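Local coordinates for protein predicted ATPase of the ABC class (Vibrio vulnificus, PDB 5D6A) that probably hydrolyses ATP as an ATPase of the ABC class, and binds the ATP analogue adenylyl-imidodiphosphate, at residues S91-F101 / A183-E192; L120-S128 / Y283-R291. One frame throughout, in Å; residues are numbered along the deposited sequence.

Interaction 1 of 2, residues S91-F101 / A183-E192; sequences SAAFQLGARDF and ALLTHCQVVE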
ATOM      1  N   SER A  91      -8.504  18.331 -33.345  1.00 45.85           N
ATOM      2  CA  SER A  91      -7.279  18.408 -32.551  1.00 44.19           C
ATOM      3  C   SER A  91      -6.959  17.059 -31.921  1.00 42.55           C
ATOM      4  O   SER A  91      -7.849  16.236 -31.716  1.00 42.07           O
ATOM      5  CB  SER A  91      -7.428  19.457 -31.454  1.00 43.25           C
ATOM      6  OG  SER A  91      -8.465  19.098 -30.560  1.00 40.86           O
ATOM      7  N   ALA A  92      -5.688  16.841 -31.604  1.00 42.60           N
ATOM      8  CA  ALA A  92      -5.253  15.589 -30.991  1.00 41.37           C
ATOM      9  C   ALA A  92      -6.015  15.301 -29.695  1.00 40.53           C
ATOM     10  O   ALA A  92      -6.275  14.143 -29.365  1.00 39.52           O
ATOM     11  CB  ALA A  92      -3.757  15.620 -30.728  1.00 41.85           C
ATOM     12  N   ALA A  93      -6.367  16.360 -28.967  1.00 41.20           N
ATOM     13  CA  ALA A  93      -7.103  16.218 -27.712  1.00 39.90           C
ATOM     14  C   ALA A  93      -8.545  15.826 -27.982  1.00 39.75           C
ATOM     15  O   ALA A  93      -9.136  15.063 -27.221  1.00 40.11           O
ATOM     16  CB  ALA A  93      -7.048  17.509 -26.910  1.00 40.54           C
ATOM     17  N   PHE A  94      -9.115  16.360 -29.059  1.00 41.46           N
ATOM     18  CA  PHE A  94     -10.486  16.036 -29.438  1.00 41.29           C
ATOM     19  C   PHE A  94     -10.551  14.555 -29.814  1.00 40.96           C
ATOM     20  O   PHE A  94     -11.516  13.862 -29.488  1.00 40.31           O
ATOM     21  CB  PHE A  94     -10.938  16.905 -30.616  1.00 42.91           C
ATOM     22  CG  PHE A  94     -12.397  16.764 -30.960  1.00 43.10           C
ATOM     23  CD1 PHE A  94     -12.845  15.721 -31.759  1.00 43.78           C
ATOM     24  CD2 PHE A  94     -13.321  17.692 -30.501  1.00 43.72           C
ATOM     25  CE1 PHE A  94     -14.188  15.597 -32.080  1.00 44.43           C
ATOM     26  CE2 PHE A  94     -14.663  17.575 -30.821  1.00 44.73           C
ATOM     27  CZ  PHE A  94     -15.098  16.526 -31.612  1.00 44.89           C
ATOM     28  N   GLN A  95      -9.509  14.077 -30.495  1.00 41.36           N
ATOM     29  CA  GLN A  95      -9.435  12.679 -30.903  1.00 40.93           C
ATOM     30  C   GLN A  95      -9.180  11.792 -29.691  1.00 39.65           C
ATOM     31  O   GLN A  95      -9.585  10.635 -29.670  1.00 39.93           O
ATOM     32  CB  GLN A  95      -8.327  12.474 -31.931  1.00 42.11           C
ATOM     33  CG  GLN A  95      -8.460  13.360 -33.157  1.00 44.55           C
ATOM     34  CD  GLN A  95      -7.388  13.097 -34.191  1.00 45.50           C
ATOM     35  OE1 GLN A  95      -7.066  11.948 -34.488  1.00 45.47           O
ATOM     36  NE2 GLN A  95      -6.848  14.164 -34.766  1.00 47.24           N
ATOM     37  N   LEU A  96      -8.505  12.346 -28.687  1.00 39.79           N
ATOM     38  CA  LEU A  96      -8.213  11.614 -27.459  1.00 39.63           C
ATOM     39  C   LEU A  96      -9.527  11.222 -26.780  1.00 39.36           C
ATOM     40  O   LEU A  96      -9.683  10.096 -26.308  1.00 39.07           O
ATOM     41  CB  LEU A  96      -7.363  12.472 -26.519  1.00 39.86           C
ATOM     42  CG  LEU A  96      -6.800  11.812 -25.261  1.00 40.15           C
ATOM     43  CD1 LEU A  96      -5.870  10.672 -25.629  1.00 40.86           C
ATOM     44  CD2 LEU A  96      -6.063  12.838 -24.412  1.00 41.31           C
ATOM     45  N   GLY A  97     -10.469  12.158 -26.746  1.00 40.05           N
ATOM     46  CA  GLY A  97     -11.777  11.908 -26.147  1.00 40.83           C
ATOM     47  C   GLY A  97     -12.597  10.945 -26.988  1.00 41.55           C
ATOM     48  O   GLY A  97     -13.274  10.064 -26.457  1.00 41.35           O
ATOM     49  N   ALA A  98     -12.541  11.123 -28.307  1.00 42.28           N
ATOM     50  CA  ALA A  98     -13.265  10.258 -29.230  1.00 41.27           C
ATOM     51  C   ALA A  98     -12.867   8.802 -28.998  1.00 39.94           C
ATOM     52  O   ALA A  98     -13.720   7.925 -28.905  1.00 39.40           O
ATOM     53  CB  ALA A  98     -12.980  10.666 -30.666  1.00 42.38           C
ATOM     54  N   ARG A  99     -11.564   8.557 -28.894  1.00 39.48           N
ATOM     55  CA  ARG A  99     -11.039   7.211 -28.645  1.00 39.48           C
ATOM     56  C   ARG A  99     -11.525   6.680 -27.295  1.00 39.50           C
ATOM     57  O   ARG A  99     -11.829   5.493 -27.154  1.00 39.14           O
ATOM     58  CB  ARG A  99      -9.513   7.232 -28.669  1.00 38.68           C
ATOM     59  CG  ARG A  99      -8.903   7.525 -30.030  1.00 39.63           C
ATOM     60  CD  ARG A  99      -7.467   7.999 -29.877  1.00 39.87           C
ATOM     61  NE  ARG A  99      -6.664   7.057 -29.102  1.00 39.53           N
ATOM     62  CZ  ARG A  99      -5.469   7.328 -28.583  1.00 38.96           C
ATOM     63  NH1 ARG A  99      -4.921   8.531 -28.731  1.00 39.60           N
ATOM     64  NH2 ARG A  99      -4.827   6.394 -27.894  1.00 38.79           N
ATOM     65  N   ASP A 100     -11.584   7.570 -26.306  1.00 39.38           N
ATOM     66  CA  ASP A 100     -12.048   7.213 -24.972  1.00 38.39           C
ATOM     67  C   ASP A 100     -13.536   6.890 -25.008  1.00 38.00           C
ATOM     68  O   ASP A 100     -13.977   5.889 -24.449  1.00 38.50           O
ATOM     69  CB  ASP A 100     -11.811   8.369 -23.998  1.00 38.29           C
ATOM     70  CG  ASP A 100     -12.261   8.045 -22.585  1.00 38.52           C
ATOM     71  OD1 ASP A 100     -11.727   7.085 -21.991  1.00 39.23           O
ATOM     72  OD2 ASP A 100     -13.128   8.772 -22.055  1.00 38.01           O
ATOM     73  N   PHE A 101     -14.302   7.748 -25.674  1.00 38.08           N
ATOM     74  CA  PHE A 101     -15.746   7.576 -25.781  1.00 38.87           C
ATOM     75  C   PHE A 101     -16.091   6.263 -26.487  1.00 38.83           C
ATOM     76  O   PHE A 101     -17.025   5.568 -26.089  1.00 39.08           O
ATOM     77  CB  PHE A 101     -16.368   8.766 -26.521  1.00 40.23           C
ATOM     78  CG  PHE A 101     -17.874   8.752 -26.541  1.00 42.09           C
ATOM     79  CD1 PHE A 101     -18.598   9.351 -25.520  1.00 42.59           C
ATOM     80  CD2 PHE A 101     -18.564   8.144 -27.577  1.00 42.68           C
ATOM     81  CE1 PHE A 101     -19.981   9.343 -25.533  1.00 43.94           C
ATOM     82  CE2 PHE A 101     -19.945   8.131 -27.595  1.00 44.07           C
ATOM     83  CZ  PHE A 101     -20.655   8.731 -26.573  1.00 44.79           C
ATOM     84  N   ALA A 183     -23.743  13.082 -27.176  1.00 66.54           N
ATOM     85  CA  ALA A 183     -22.894  12.708 -26.044  1.00 63.36           C
ATOM     86  C   ALA A 183     -21.430  12.606 -26.483  1.00 59.72           C
ATOM     87  O   ALA A 183     -20.524  12.883 -25.699  1.00 59.81           O
ATOM     88  CB  ALA A 183     -23.359  11.392 -25.437  1.00 62.93           C
ATOM     89  N   LEU A 184     -21.210  12.198 -27.733  1.00 57.30           N
ATOM     90  CA  LEU A 184     -19.856  12.081 -28.282  1.00 55.36           C
ATOM     91  C   LEU A 184     -19.177  13.443 -28.380  1.00 55.43           C
ATOM     92  O   LEU A 184     -18.070  13.633 -27.873  1.00 53.82           O
ATOM     93  CB  LEU A 184     -19.895  11.425 -29.667  1.00 55.93           C
ATOM     94  CG  LEU A 184     -18.585  11.362 -30.464  1.00 55.26           C
ATOM     95  CD1 LEU A 184     -17.461  10.714 -29.672  1.00 53.83           C
ATOM     96  CD2 LEU A 184     -18.807  10.622 -31.774  1.00 56.39           C
ATOM     97  N   LEU A 185     -19.848  14.386 -29.039  1.00 56.34           N
ATOM     98  CA  LEU A 185     -19.313  15.731 -29.204  1.00 55.68           C
ATOM     99  C   LEU A 185     -18.995  16.336 -27.841  1.00 53.47           C
ATOM    100  O   LEU A 185     -17.888  16.813 -27.613  1.00 52.98           O
ATOM    101  CB  LEU A 185     -20.306  16.615 -29.964  1.00 58.52           C
ATOM    102  CG  LEU A 185     -20.657  16.162 -31.387  1.00 60.68           C
ATOM    103  CD1 LEU A 185     -21.767  17.023 -31.970  1.00 63.62           C
ATOM    104  CD2 LEU A 185     -19.433  16.185 -32.289  1.00 60.97           C
ATOM    105  N   THR A 186     -19.962  16.289 -26.933  1.00 52.51           N
ATOM    106  CA  THR A 186     -19.778  16.822 -25.585  1.00 51.67           C
ATOM    107  C   THR A 186     -18.549  16.218 -24.907  1.00 49.33           C
ATOM    108  O   THR A 186     -17.779  16.922 -24.253  1.00 48.03           O
ATOM    109  CB  THR A 186     -21.009  16.538 -24.700  1.00 52.38           C
ATOM    110  OG1 THR A 186     -22.178  17.108 -25.302  1.00 55.50           O
ATOM    111  CG2 THR A 186     -20.821  17.122 -23.298  1.00 51.39           C
ATOM    112  N   HIS A 187     -18.370  14.913 -25.070  1.00 48.09           N
ATOM    113  CA  HIS A 187     -17.248  14.209 -24.462  1.00 45.98           C
ATOM    114  C   HIS A 187     -15.924  14.722 -25.040  1.00 45.60           C
ATOM    115  O   HIS A 187     -15.008  15.077 -24.298  1.00 45.60           O
ATOM    116  CB  HIS A 187     -17.391  12.705 -24.696  1.00 45.87           C
ATOM    117  CG  HIS A 187     -16.469  11.871 -23.867  1.00 44.48           C
ATOM    118  ND1 HIS A 187     -16.830  11.371 -22.635  1.00 44.04           N
ATOM    119  CD2 HIS A 187     -15.206  11.443 -24.092  1.00 44.07           C
ATOM    120  CE1 HIS A 187     -15.827  10.672 -22.135  1.00 43.46           C
ATOM    121  NE2 HIS A 187     -14.829  10.701 -22.999  1.00 43.44           N
ATOM    122  N   CYS A 188     -15.844  14.774 -26.366  1.00 45.91           N
ATOM    123  CA  CYS A 188     -14.643  15.246 -27.057  1.00 45.54           C
ATOM    124  C   CYS A 188     -14.362  16.726 -26.805  1.00 45.33           C
ATOM    125  O   CYS A 188     -13.206  17.146 -26.777  1.00 45.72           O
ATOM    126  CB  CYS A 188     -14.775  15.019 -28.564  1.00 46.84           C
ATOM    127  SG  CYS A 188     -15.007  13.293 -29.034  1.00 47.85           S
ATOM    128  N   GLN A 189     -15.422  17.510 -26.634  1.00 45.00           N
ATOM    129  CA  GLN A 189     -15.284  18.949 -26.403  1.00 45.09           C
ATOM    130  C   GLN A 189     -14.713  19.275 -25.032  1.00 43.37           C
ATOM    131  O   GLN A 189     -13.897  20.183 -24.902  1.00 43.52           O
ATOM    132  CB  GLN A 189     -16.626  19.648 -26.591  1.00 46.24           C
ATOM    133  CG  GLN A 189     -17.099  19.667 -28.030  1.00 47.76           C
ATOM    134  CD  GLN A 189     -18.549  20.074 -28.162  1.00 49.61           C
ATOM    135  OE1 GLN A 189     -19.182  20.496 -27.192  1.00 49.81           O
ATOM    136  NE2 GLN A 189     -19.088  19.943 -29.366  1.00 51.38           N
ATOM    137  N   VAL A 190     -15.140  18.540 -24.012  1.00 42.95           N
ATOM    138  CA  VAL A 190     -14.636  18.770 -22.660  1.00 42.55           C
ATOM    139  C   VAL A 190     -13.151  18.433 -22.594  1.00 41.89           C
ATOM    140  O   VAL A 190     -12.384  19.130 -21.934  1.00 42.55           O
ATOM    141  CB  VAL A 190     -15.421  17.964 -21.605  1.00 42.20           C
ATOM    142  CG1 VAL A 190     -14.771  18.084 -20.235  1.00 41.39           C
ATOM    143  CG2 VAL A 190     -16.865  18.442 -21.545  1.00 43.55           C
ATOM    144  N   VAL A 191     -12.746  17.371 -23.285  1.00 42.56           N
ATOM    145  CA  VAL A 191     -11.338  16.972 -23.307  1.00 42.04           C
ATOM    146  C   VAL A 191     -10.522  17.996 -24.086  1.00 42.30           C
ATOM    147  O   VAL A 191      -9.417  18.355 -23.679  1.00 42.59           O
ATOM    148  CB  VAL A 191     -11.141  15.571 -23.919  1.00 42.16           C
ATOM    149  CG1 VAL A 191      -9.659  15.221 -23.988  1.00 41.86           C
ATOM    150  CG2 VAL A 191     -11.893  14.529 -23.103  1.00 41.05           C
ATOM    151  N   GLU A 192     -11.072  18.463 -25.204  1.00 43.34           N
ATOM    152  CA  GLU A 192     -10.399  19.465 -26.027  1.00 44.90           C
ATOM    153  C   GLU A 192     -10.218  20.749 -25.217  1.00 44.68           C
ATOM    154  O   GLU A 192      -9.174  21.398 -25.292  1.00 44.30           O
ATOM    155  CB  GLU A 192     -11.198  19.748 -27.302  1.00 47.06           C
ATOM    156  CG  GLU A 192     -10.504  20.683 -28.282  1.00 48.94           C
ATOM    157  CD  GLU A 192     -11.292  20.887 -29.564  1.00 51.41           C
ATOM    158  OE1 GLU A 192     -12.538  20.812 -29.523  1.00 52.64           O
ATOM    159  OE2 GLU A 192     -10.667  21.141 -30.615  1.00 53.40           O
TER
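Ala183 begins this helix-helix contact, its CB lying against CE1 and CZ of Phe101. Leu184 then takes a face of that ring, its CA 3.8 Å from the ring centroid and nearly on the normal, while its CD1 reaches ring atom CD2. One turn on, His187 offers its face to the edge of Phe101 in an offset edge-to-face pair, planes 61° apart. Its NE2 also donates to Asp100 OD2, 2.7 Å away; the bond is bent, but the oxygen lies close to the imidazole plane and uses its anti lone pair. Cys188 comes where the backbones are nearest, its CA 4.5 Å from Gly97 CA, an approach that a residue without a side chain permits. Cys188 CB sits over the face of Phe94, 3.3 Å from the centroid; SG, beside its own backbone N (chi1 -60°), makes a sulfur-aromatic contact with the same ring and reaches Ala98. Val191 CG1 meets Ala93 O. Last, Glu192 extends so that OE2 accepts from Ser91 OG at 3.0 Å, above the carboxylate plane; the same hydroxyl caps helix 92-109 through Phe94 N. Two polar bonds thus punctuate a contact of rings and small residues, and Arg104, salt-bridged to Asp100 OD2, probably helps keep that buried carboxylate ionised.

Interaction 2 of 2, residues L120-S128 / Y283-R291; sequences LHGQTVLDS and YNHIPGDGR. Unlike the reference sequence in segment 283-291: Gly288 (reference Ser).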
ATOM      1  N   LEU A 120     -10.944   0.084 -19.405  1.00 48.53           N
ATOM      2  CA  LEU A 120     -11.427   1.449 -19.159  1.00 47.56           C
ATOM      3  C   LEU A 120     -10.571   2.074 -18.073  1.00 47.40           C
ATOM      4  O   LEU A 120      -9.892   1.364 -17.332  1.00 47.71           O
ATOM      5  CB  LEU A 120     -12.893   1.452 -18.734  1.00 48.62           C
ATOM      6  CG  LEU A 120     -13.892   0.916 -19.758  1.00 48.96           C
ATOM      7  CD1 LEU A 120     -15.292   0.896 -19.161  1.00 50.26           C
ATOM      8  CD2 LEU A 120     -13.853   1.742 -21.035  1.00 47.66           C
ATOM      9  N   HIS A 121     -10.625   3.399 -17.957  1.00 48.07           N
ATOM     10  CA  HIS A 121      -9.779   4.111 -16.999  1.00 49.87           C
ATOM     11  C   HIS A 121     -10.544   4.977 -16.005  1.00 49.02           C
ATOM     12  O   HIS A 121     -10.084   6.058 -15.628  1.00 51.08           O
ATOM     13  CB  HIS A 121      -8.764   4.947 -17.775  1.00 50.98           C
ATOM     14  CG  HIS A 121      -8.082   4.175 -18.856  1.00 52.30           C
ATOM     15  ND1 HIS A 121      -8.569   4.125 -20.144  1.00 52.36           N
ATOM     16  CD2 HIS A 121      -6.995   3.368 -18.832  1.00 53.73           C
ATOM     17  CE1 HIS A 121      -7.793   3.345 -20.873  1.00 53.83           C
ATOM     18  NE2 HIS A 121      -6.829   2.874 -20.101  1.00 54.33           N
ATOM     19  N   GLY A 122     -11.701   4.484 -15.573  1.00 46.04           N
ATOM     20  CA  GLY A 122     -12.516   5.176 -14.581  1.00 44.68           C
ATOM     21  C   GLY A 122     -12.883   6.609 -14.912  1.00 42.58           C
ATOM     22  O   GLY A 122     -13.472   6.886 -15.961  1.00 41.08           O
ATOM     23  N   GLN A 123     -12.514   7.520 -14.016  1.00 41.72           N
ATOM     24  CA  GLN A 123     -12.842   8.939 -14.157  1.00 41.41           C
ATOM     25  C   GLN A 123     -11.908   9.738 -15.064  1.00 39.98           C
ATOM     26  O   GLN A 123     -12.160  10.918 -15.312  1.00 40.03           O
ATOM     27  CB  GLN A 123     -12.872   9.593 -12.772  1.00 42.45           C
ATOM     28  CG  GLN A 123     -13.862   8.948 -11.826  1.00 43.80           C
ATOM     29  CD  GLN A 123     -15.286   9.065 -12.317  1.00 43.94           C
ATOM     30  OE1 GLN A 123     -15.938   8.061 -12.596  1.00 44.95           O
ATOM     31  NE2 GLN A 123     -15.763  10.294 -12.468  1.00 43.91           N
ATOM     32  N   THR A 124     -10.845   9.113 -15.560  1.00 38.79           N
ATOM     33  CA  THR A 124      -9.883   9.819 -16.409  1.00 38.96           C
ATOM     34  C   THR A 124      -9.960   9.434 -17.881  1.00 37.96           C
ATOM     35  O   THR A 124     -10.528   8.408 -18.247  1.00 38.04           O
ATOM     36  CB  THR A 124      -8.431   9.579 -15.938  1.00 39.22           C
ATOM     37  OG1 THR A 124      -8.153   8.174 -15.930  1.00 39.00           O
ATOM     38  CG2 THR A 124      -8.211  10.148 -14.543  1.00 40.72           C
ATOM     39  N   VAL A 125      -9.378  10.291 -18.712  1.00 38.27           N
ATOM     40  CA  VAL A 125      -9.297  10.083 -20.145  1.00 38.86           C
ATOM     41  C   VAL A 125      -7.811  10.005 -20.468  1.00 39.43           C
ATOM     42  O   VAL A 125      -7.112  11.018 -20.463  1.00 40.80           O
ATOM     43  CB  VAL A 125      -9.939  11.245 -20.921  1.00 39.96           C
ATOM     44  CG1 VAL A 125      -9.806  11.023 -22.424  1.00 40.04           C
ATOM     45  CG2 VAL A 125     -11.398  11.402 -20.515  1.00 40.57           C
ATOM     46  N   LEU A 126      -7.328   8.797 -20.736  1.00 38.59           N
ATOM     47  CA  LEU A 126      -5.914   8.586 -21.005  1.00 38.88           C
ATOM     48  C   LEU A 126      -5.645   8.215 -22.451  1.00 38.23           C
ATOM     49  O   LEU A 126      -6.542   7.788 -23.175  1.00 37.71           O
ATOM     50  CB  LEU A 126      -5.384   7.471 -20.098  1.00 39.79           C
ATOM     51  CG  LEU A 126      -5.550   7.674 -18.588  1.00 40.22           C
ATOM     52  CD1 LEU A 126      -5.100   6.432 -17.836  1.00 40.96           C
ATOM     53  CD2 LEU A 126      -4.787   8.898 -18.106  1.00 41.07           C
ATOM     54  N   ASP A 127      -4.396   8.395 -22.866  1.00 38.87           N
ATOM     55  CA  ASP A 127      -3.957   8.028 -24.202  1.00 39.41           C
ATOM     56  C   ASP A 127      -3.717   6.527 -24.108  1.00 39.39           C
ATOM     57  O   ASP A 127      -2.626   6.083 -23.771  1.00 40.16           O
ATOM     58  CB  ASP A 127      -2.687   8.804 -24.571  1.00 40.21           C
ATOM     59  CG  ASP A 127      -2.234   8.564 -25.997  1.00 40.67           C
ATOM     60  OD1 ASP A 127      -2.720   7.614 -26.641  1.00 40.15           O
ATOM     61  OD2 ASP A 127      -1.372   9.331 -26.471  1.00 42.56           O
ATOM     62  N   SER A 128      -4.765   5.758 -24.395  1.00 39.96           N
ATOM     63  CA  SER A 128      -4.750   4.302 -24.258  1.00 41.02           C
ATOM     64  C   SER A 128      -4.690   3.514 -25.557  1.00 41.95           C
ATOM     65  O   SER A 128      -4.998   4.033 -26.627  1.00 44.46           O
ATOM     66  CB  SER A 128      -6.009   3.883 -23.505  1.00 40.82           C
ATOM     67  OG  SER A 128      -6.107   2.476 -23.407  1.00 43.02           O
ATOM     68  N   TYR A 283      -4.024  14.807 -15.313  1.00 37.85           N
ATOM     69  CA  TYR A 283      -4.765  14.020 -16.288  1.00 38.34           C
ATOM     70  C   TYR A 283      -6.072  14.729 -16.590  1.00 38.27           C
ATOM     71  O   TYR A 283      -6.522  15.573 -15.816  1.00 38.05           O
ATOM     72  CB  TYR A 283      -5.124  12.634 -15.745  1.00 38.08           C
ATOM     73  CG  TYR A 283      -3.972  11.789 -15.271  1.00 37.61           C
ATOM     74  CD1 TYR A 283      -3.085  11.214 -16.174  1.00 38.05           C
ATOM     75  CD2 TYR A 283      -3.805  11.512 -13.922  1.00 37.06           C
ATOM     76  CE1 TYR A 283      -2.040  10.419 -15.739  1.00 38.40           C
ATOM     77  CE2 TYR A 283      -2.767  10.717 -13.479  1.00 37.15           C
ATOM     78  CZ  TYR A 283      -1.888  10.172 -14.390  1.00 37.49           C
ATOM     79  OH  TYR A 283      -0.855   9.377 -13.952  1.00 37.94           O
ATOM     80  N   ASN A 284      -6.686  14.369 -17.710  1.00 38.78           N
ATOM     81  CA  ASN A 284      -7.974  14.916 -18.099  1.00 39.35           C
ATOM     82  C   ASN A 284      -9.058  14.034 -17.494  1.00 38.60           C
ATOM     83  O   ASN A 284      -8.887  12.818 -17.402  1.00 37.52           O
ATOM     84  CB  ASN A 284      -8.114  14.927 -19.621  1.00 41.08           C
ATOM     85  CG  ASN A 284      -7.051  15.765 -20.306  1.00 41.97           C
ATOM     86  OD1 ASN A 284      -6.586  16.772 -19.768  1.00 42.41           O
ATOM     87  ND2 ASN A 284      -6.667  15.358 -21.507  1.00 43.37           N
ATOM     88  N   HIS A 285     -10.164  14.640 -17.071  1.00 38.43           N
ATOM     89  CA  HIS A 285     -11.273  13.882 -16.491  1.00 38.32           C
ATOM     90  C   HIS A 285     -12.536  13.959 -17.342  1.00 38.05           C
ATOM     91  O   HIS A 285     -12.709  14.882 -18.144  1.00 37.41           O
ATOM     92  CB  HIS A 285     -11.556  14.335 -15.058  1.00 38.78           C
ATOM     93  CG  HIS A 285     -10.493  13.929 -14.083  1.00 38.56           C
ATOM     94  ND1 HIS A 285      -9.405  14.724 -13.791  1.00 38.44           N
ATOM     95  CD2 HIS A 285     -10.345  12.802 -13.347  1.00 37.90           C
ATOM     96  CE1 HIS A 285      -8.638  14.106 -12.911  1.00 37.63           C
ATOM     97  NE2 HIS A 285      -9.185  12.939 -12.626  1.00 37.51           N
ATOM     98  N   ILE A 286     -13.410  12.974 -17.153  1.00 37.31           N
ATOM     99  CA  ILE A 286     -14.660  12.884 -17.906  1.00 37.65           C
ATOM    100  C   ILE A 286     -15.672  13.927 -17.442  1.00 38.11           C
ATOM    101  O   ILE A 286     -15.535  14.478 -16.350  1.00 37.49           O
ATOM    102  CB  ILE A 286     -15.304  11.485 -17.781  1.00 37.78           C
ATOM    103  CG1 ILE A 286     -15.774  11.218 -16.340  1.00 37.23           C
ATOM    104  CG2 ILE A 286     -14.335  10.410 -18.260  1.00 37.36           C
ATOM    105  CD1 ILE A 286     -16.419   9.865 -16.143  1.00 37.34           C
ATOM    106  N   PRO A 287     -16.690  14.208 -18.278  1.00 39.34           N
ATOM    107  CA  PRO A 287     -17.716  15.171 -17.887  1.00 39.56           C
ATOM    108  C   PRO A 287     -18.491  14.711 -16.655  1.00 39.02           C
ATOM    109  O   PRO A 287     -18.670  13.509 -16.447  1.00 38.53           O
ATOM    110  CB  PRO A 287     -18.642  15.217 -19.110  1.00 41.29           C
ATOM    111  CG  PRO A 287     -17.808  14.748 -20.249  1.00 41.09           C
ATOM    112  CD  PRO A 287     -16.869  13.743 -19.667  1.00 40.23           C
ATOM    113  N   GLY A 288     -18.928  15.668 -15.843  1.00 39.23           N
ATOM    114  CA  GLY A 288     -19.683  15.373 -14.627  1.00 39.91           C
ATOM    115  C   GLY A 288     -18.824  14.891 -13.471  1.00 39.54           C
ATOM    116  O   GLY A 288     -19.316  14.732 -12.352  1.00 39.00           O
ATOM    117  N   ASP A 289     -17.535  14.670 -13.738  1.00 38.95           N
ATOM    118  CA  ASP A 289     -16.606  14.194 -12.719  1.00 38.53           C
ATOM    119  C   ASP A 289     -16.393  15.210 -11.605  1.00 38.59           C
ATOM    120  O   ASP A 289     -16.077  14.835 -10.475  1.00 38.12           O
ATOM    121  CB  ASP A 289     -15.251  13.893 -13.348  1.00 38.01           C
ATOM    122  CG  ASP A 289     -14.218  13.484 -12.324  1.00 37.69           C
ATOM    123  OD1 ASP A 289     -14.467  12.526 -11.565  1.00 37.80           O
ATOM    124  OD2 ASP A 289     -13.144  14.116 -12.287  1.00 39.31           O
ATOM    125  N   GLY A 290     -16.539  16.491 -11.938  1.00 38.46           N
ATOM    126  CA  GLY A 290     -16.342  17.569 -10.977  1.00 38.82           C
ATOM    127  C   GLY A 290     -14.986  18.239 -11.126  1.00 39.55           C
ATOM    128  O   GLY A 290     -14.792  19.363 -10.661  1.00 40.38           O
ATOM    129  N   ARG A 291     -14.047  17.552 -11.780  1.00 39.51           N
ATOM    130  CA  ARG A 291     -12.695  18.076 -11.985  1.00 38.75           C
ATOM    131  C   ARG A 291     -12.348  18.293 -13.462  1.00 38.93           C
ATOM    132  O   ARG A 291     -11.239  18.729 -13.774  1.00 37.88           O
ATOM    133  CB  ARG A 291     -11.680  17.102 -11.377  1.00 38.11           C
ATOM    134  CG  ARG A 291     -11.825  16.904  -9.877  1.00 38.30           C
ATOM    135  CD  ARG A 291     -11.023  15.710  -9.384  1.00 37.84           C
ATOM    136  NE  ARG A 291     -11.558  14.454  -9.917  1.00 38.27           N
ATOM    137  CZ  ARG A 291     -11.100  13.240  -9.617  1.00 37.71           C
ATOM    138  NH1 ARG A 291     -10.085  13.081  -8.773  1.00 36.50           N
ATOM    139  NH2 ARG A 291     -11.674  12.173 -10.162  1.00 38.61           N
TER
HETATM  140  O   HOH W   1      -5.102  12.579 -19.336  1.00 38.54           O
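Gln123 grips the segment 283-291 twice, once through its backbone and once through its side chain. Its carbonyl O accepts from Ile286 N at 3.0 Å, and its NE2 donates to Asp289 OD1 at 2.7 Å along a nearly straight line (168°). The amide gets there because the chain bends at its second torsion (chi2 -62°); the acceptor lies in the amide plane, whereas the nitrogen meets the carboxylate tilted out of plane. Arg291 binds the same carboxylate side-on, NH2 to OD1 and NE to OD2, so the Asp289 carboxylate is held on its syn side by Arg291 and on its anti side by Gln123. His285 NE2 lies over the centre of one face of the Arg291 guanidinium, 3.5 Å from its plane, and Thr124 CG2 comes obliquely to the same imidazole, 3.5 Å from His285 NE2. Arg218 adds a further salt bridge to Asp289 OD1. Val125 CG2 meets Ile286 CG2.

Away from this knot the pairing slackens. Val125 N still donates to Asn284 O at 2.9 Å, but the return link runs through a water that donates to Val125 O and accepts from Asn284 N. Beyond it, Leu126 CD2 merely rests against Tyr283 CD1, 3.5 Å away. Toward solvent, the exposed Gly122 brings a distant carbonyl beside Ile286 CD1; that oxygen accepts from Arg104 of helix 92-109. Flanked by type II' (His121 to Thr124) and type II (Ile286 to Asp289) turns, this minimal two-stranded antiparallel bridge joins the N-terminal region to the P-loop region just after helix 271-280, whose first turn carries the end of the probable Walker A motif.

How the interactions relate
Both interactions tie the N-terminal region to the P-loop region, and along the chain their segments alternate; the centres of the two contacts lie about 11 Å apart. Interaction 1 joins two helices by side-chain packing with two polar bonds set into it; interaction 2, the more buried and nearer the centre of the chain, relies mainly on backbone bonds, a water and a network of charges. They share a border. Arg99, on the side of helix 92-109 turned from its helical partner, forms a salt bridge with Asp127 and probably a hydrogen bond with Ser128 O, while Asp100 packs against Val125 and Leu96 against Asp127. Val191 of the other helix likewise touches Val125 and Asn284, so the small bridge lies against both helices.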